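Tellurite resistance protein of COG3793 (Nostoc punctiforme, PDB 2OU3) is of unknown function but belongs to the TerB family named for tellurite resistance, and binds zinc ions in the crystal. Local coordinates at residues Leu37-Ala42 / Leu99-Val104; Glu78-Val83 / Thr124-Lys129. All coordinates share one frame; numbering follows the deposited sequence.

Interaction 1: residues Leu37-Ala42 / Leu99-Val104; sequences LTCAKA and LSAIWV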
# COMPACT_ATOMS: atom_id res chain seq x y z
N LEU A 37 -7.66 11.56 12.35
CA LEU A 37 -8.93 12.24 12.10
C LEU A 37 -9.01 13.57 12.81
O LEU A 37 -9.48 14.56 12.22
CB LEU A 37 -10.12 11.37 12.52
CG LEU A 37 -10.32 10.09 11.73
CD1 LEU A 37 -11.40 9.25 12.40
CD2 LEU A 37 -10.66 10.44 10.27
N THR A 38 -8.56 13.62 14.07
CA THR A 38 -8.50 14.89 14.79
C THR A 38 -7.64 15.91 14.03
O THR A 38 -8.01 17.07 13.90
CB THR A 38 -7.91 14.71 16.19
OG1 THR A 38 -8.62 13.69 16.85
CG2 THR A 38 -8.00 16.00 16.99
N CYS A 39 -6.50 15.45 13.55
CA CYS A 39 -5.55 16.27 12.83
C CYS A 39 -6.14 16.80 11.51
O CYS A 39 -6.06 17.98 11.24
CB CYS A 39 -4.28 15.44 12.57
SG CYS A 39 -2.73 16.33 12.31
N ALA A 40 -6.73 15.91 10.72
CA ALA A 40 -7.33 16.29 9.45
C ALA A 40 -8.49 17.27 9.68
O ALA A 40 -8.61 18.26 8.97
CB ALA A 40 -7.83 15.07 8.71
N LYS A 41 -9.34 16.98 10.67
CA LYS A 41 -10.48 17.84 10.97
C LYS A 41 -10.00 19.19 11.54
O LYS A 41 -10.51 20.25 11.17
CB LYS A 41 -11.44 17.15 11.93
CG LYS A 41 -12.79 17.82 12.08
CD LYS A 41 -13.50 17.31 13.33
CE LYS A 41 -14.94 17.83 13.40
NZ LYS A 41 -15.76 17.02 14.33
N ALA A 42 -9.01 19.11 12.42
CA ALA A 42 -8.31 20.28 12.96
C ALA A 42 -9.32 21.26 13.55
O ALA A 42 -10.02 20.92 14.51
CB ALA A 42 -7.44 20.95 11.88
N LEU A 99 1.40 13.08 8.21
CA LEU A 99 1.42 12.63 6.84
C LEU A 99 0.13 11.95 6.45
O LEU A 99 -0.42 12.22 5.40
CB LEU A 99 2.64 11.72 6.57
CG LEU A 99 2.73 11.20 5.12
CD1 LEU A 99 2.84 12.33 4.10
CD2 LEU A 99 3.87 10.17 4.96
N SER A 100 -0.38 11.07 7.28
CA SER A 100 -1.69 10.46 7.02
C SER A 100 -2.79 11.52 6.98
O SER A 100 -3.67 11.46 6.14
CB SER A 100 -2.01 9.40 8.08
OG SER A 100 -1.15 8.27 7.92
N ALA A 101 -2.72 12.49 7.89
CA ALA A 101 -3.70 13.58 7.92
C ALA A 101 -3.69 14.40 6.62
O ALA A 101 -4.74 14.78 6.09
CB ALA A 101 -3.44 14.51 9.11
N ILE A 102 -2.49 14.64 6.10
CA ILE A 102 -2.33 15.32 4.80
C ILE A 102 -3.00 14.51 3.70
O ILE A 102 -3.76 15.07 2.91
CB ILE A 102 -0.85 15.53 4.46
CG1 ILE A 102 -0.25 16.56 5.42
CG2 ILE A 102 -0.65 15.97 2.96
CD1 ILE A 102 1.31 16.55 5.51
N TRP A 103 -2.72 13.21 3.64
CA TRP A 103 -3.32 12.32 2.64
C TRP A 103 -4.84 12.27 2.78
O TRP A 103 -5.55 12.32 1.79
CB TRP A 103 -2.77 10.91 2.73
CG TRP A 103 -1.58 10.66 1.91
CD1 TRP A 103 -0.28 10.72 2.30
CD2 TRP A 103 -1.58 10.33 0.53
NE1 TRP A 103 0.54 10.40 1.23
CE2 TRP A 103 -0.23 10.18 0.13
CE3 TRP A 103 -2.59 10.18 -0.43
CZ2 TRP A 103 0.12 9.86 -1.17
CZ3 TRP A 103 -2.24 9.85 -1.71
CH2 TRP A 103 -0.90 9.71 -2.07
N VAL A 104 -5.33 12.19 4.01
CA VAL A 104 -6.77 12.24 4.24
C VAL A 104 -7.40 13.55 3.72
O VAL A 104 -8.44 13.52 3.09
CB VAL A 104 -7.11 12.08 5.73
CG1 VAL A 104 -8.59 12.39 5.98
CG2 VAL A 104 -6.79 10.63 6.19

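Interaction 2: residues Glu78-Val83 / Thr124-Lys129; sequences EALEEV and TILGIK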
# COMPACT_ATOMS: atom_id res chain seq x y z
N GLU A 78 -11.91 15.81 20.17
CA GLU A 78 -11.05 15.77 21.37
C GLU A 78 -9.75 16.54 21.14
O GLU A 78 -9.43 16.88 20.01
CB GLU A 78 -10.71 14.33 21.73
CG GLU A 78 -11.94 13.43 21.82
CD GLU A 78 -11.58 12.07 22.35
OE1 GLU A 78 -11.05 11.23 21.58
OE2 GLU A 78 -11.78 11.87 23.56
N ALA A 79 -9.01 16.83 22.21
CA ALA A 79 -7.74 17.54 22.07
C ALA A 79 -6.69 16.55 21.56
O ALA A 79 -6.52 15.46 22.11
CB ALA A 79 -7.32 18.18 23.39
N LEU A 80 -6.01 16.91 20.47
CA LEU A 80 -5.08 16.00 19.80
C LEU A 80 -3.98 15.51 20.76
O LEU A 80 -3.63 14.33 20.79
CB LEU A 80 -4.46 16.69 18.60
CG LEU A 80 -3.41 15.94 17.79
CD1 LEU A 80 -3.87 14.60 17.24
CD2 LEU A 80 -2.95 16.87 16.66
N GLU A 81 -3.46 16.42 21.58
CA GLU A 81 -2.42 16.02 22.54
C GLU A 81 -2.90 15.01 23.57
O GLU A 81 -2.13 14.20 24.08
CB GLU A 81 -1.85 17.25 23.26
CG GLU A 81 -2.84 18.01 24.17
CD GLU A 81 -3.64 19.10 23.45
OE1 GLU A 81 -3.71 19.11 22.19
OE2 GLU A 81 -4.22 19.95 24.16
N GLU A 82 -4.18 15.09 23.93
CA GLU A 82 -4.76 14.12 24.86
C GLU A 82 -4.97 12.76 24.20
O GLU A 82 -4.76 11.72 24.83
CB GLU A 82 -6.08 14.62 25.42
CG GLU A 82 -5.95 15.95 26.21
CD GLU A 82 -7.24 16.35 26.93
OE1 GLU A 82 -8.23 15.57 26.89
OE2 GLU A 82 -7.28 17.46 27.50
N VAL A 83 -5.36 12.76 22.95
CA VAL A 83 -5.55 11.52 22.24
C VAL A 83 -4.23 10.73 22.14
O VAL A 83 -4.18 9.54 22.48
CB VAL A 83 -6.20 11.77 20.86
CG1 VAL A 83 -6.35 10.44 20.10
CG2 VAL A 83 -7.56 12.41 21.06
N THR A 124 2.10 22.29 15.04
CA THR A 124 2.53 23.04 16.21
C THR A 124 2.15 22.30 17.51
O THR A 124 2.98 22.14 18.42
CB THR A 124 1.93 24.44 16.18
OG1 THR A 124 2.06 24.96 14.84
CG2 THR A 124 2.65 25.31 17.17
N ILE A 125 0.90 21.85 17.57
CA ILE A 125 0.41 21.06 18.71
C ILE A 125 1.24 19.80 18.88
O ILE A 125 1.64 19.46 19.99
CB ILE A 125 -1.07 20.70 18.54
CG1 ILE A 125 -1.92 21.98 18.66
CG2 ILE A 125 -1.51 19.68 19.62
CD1 ILE A 125 -3.37 21.84 18.17
N LEU A 126 1.55 19.14 17.76
CA LEU A 126 2.41 17.95 17.76
C LEU A 126 3.89 18.22 17.98
O LEU A 126 4.66 17.27 18.17
CB LEU A 126 2.20 17.18 16.46
CG LEU A 126 0.86 16.49 16.28
CD1 LEU A 126 0.87 15.84 14.93
CD2 LEU A 126 0.59 15.45 17.38
N GLY A 127 4.32 19.48 17.95
CA GLY A 127 5.73 19.81 18.14
C GLY A 127 6.63 19.59 16.93
O GLY A 127 7.86 19.49 17.07
N ILE A 128 6.04 19.55 15.75
CA ILE A 128 6.78 19.31 14.50
C ILE A 128 7.19 20.67 13.92
O ILE A 128 6.35 21.57 13.78
CB ILE A 128 5.89 18.56 13.45
CG1 ILE A 128 5.33 17.25 14.03
CG2 ILE A 128 6.65 18.29 12.15
CD1 ILE A 128 4.30 16.54 13.12
N LYS A 129 8.48 20.83 13.62
CA LYS A 129 9.01 22.08 13.05
C LYS A 129 8.54 22.30 11.62
O LYS A 129 8.31 21.32 10.87
CB LYS A 129 10.54 22.11 13.13
CG LYS A 129 11.03 22.21 14.58
CD LYS A 129 12.39 22.86 14.73
CE LYS A 129 12.70 23.13 16.22
NZ LYS A 129 12.94 21.86 16.95

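Interaction 1: residues Leu37-Ala42 / Leu99-Val104
A40 and A101 face each other where two helices of the all-helical TerB fold cross in the protein core. Helix 26-41 and helix 94-106 pass at 8.4 Å between the local axes, with a crossing angle of -54°. The small alanine side chains are consistent with this close approach: the CA atoms of A40 and A101 lie 4.8 Å apart, and no long side chain stands between the backbones at this point. A101 CB points at helix 26-41 and lodges against the backbone between C39 and A40. It lies 3.9 Å from A40 N and 3.7 Å from C39 CB. The sulfur of C39 was modelled in two conformers, so its own part in the contact is doubtful. A40 CB points back toward helix 94-106. It meets A101 CB more loosely, at 4.4 Å. The side chains meet by apolar packing alone, without a hydrogen bond between the segments, and the four touching residues are all buried. Helix 48-60 adds to the core here, with W53 and A54 packed on V104. The V104 side chain is about 7 Å from a bound zinc ion. The next residue, S105, belongs to a zinc site, and its OG is hydrogen-bonded to A101 O. V104 itself turns toward helix 26-41. Its CG1 branch, anti to the backbone N (chi1 169°), ends 3.9 Å from A40 CB.

Interaction 2: residues Glu78-Val83 / Thr124-Lys129
The contact joins the start of the short helix 80-84 to the C-terminal end of helix 113-126, which closes in a Schellman motif. L80 carries most of it. L80 CD2 sits against CG and CD2 of L126, at 3.8 Å from L126 CG. The two leucine side chains cross at about a right angle. L80 CG stands opposite the backbone N (chi1 178°), and this directs CG and its CD2 branch toward L126. The same CD2 meets I125 CG2 more loosely, at 4.3 Å. At the exposed margin, E81 reaches across to I125, with E81 OE1 3.4 Å from I125 CG2. E81 also touches a crystal neighbour, so this pose may be influenced by packing in the crystal. No hydrogen bond links the segments. L80 also packs on S35 of helix 26-41, and L126 touches Q94 of helix 94-106. A79 occupies the N-cap position of helix 80-84. On the other side, G127 takes a positive phi (78°), and G127 N bonds to T124 O at 3.0 Å. Such a glycine is typical of the Schellman motif that ends a helix.

Interactions 1 and 2 have centres 12 Å apart and both belong to the TerB region of the chain. Their segments alternate along the sequence: 37-42, 78-83, 99-104, then 124-129. Helices 80-84, 94-106 and 113-126 follow one another in the chain. Interaction 1 is near the centre of the chain, while interaction 2 is farther out and partly exposed. They touch directly through T38, whose CG2 lies 3.5 Å from E78 O and 3.9 Å from L80 CB. M122 of helix 113-126 connects them too, since it packs on both C39 and L80. Helix 26-41 thus contacts helix 94-106 in the core and helix 80-84 nearer the surface, tying distant parts of the sequence into one helical bundle.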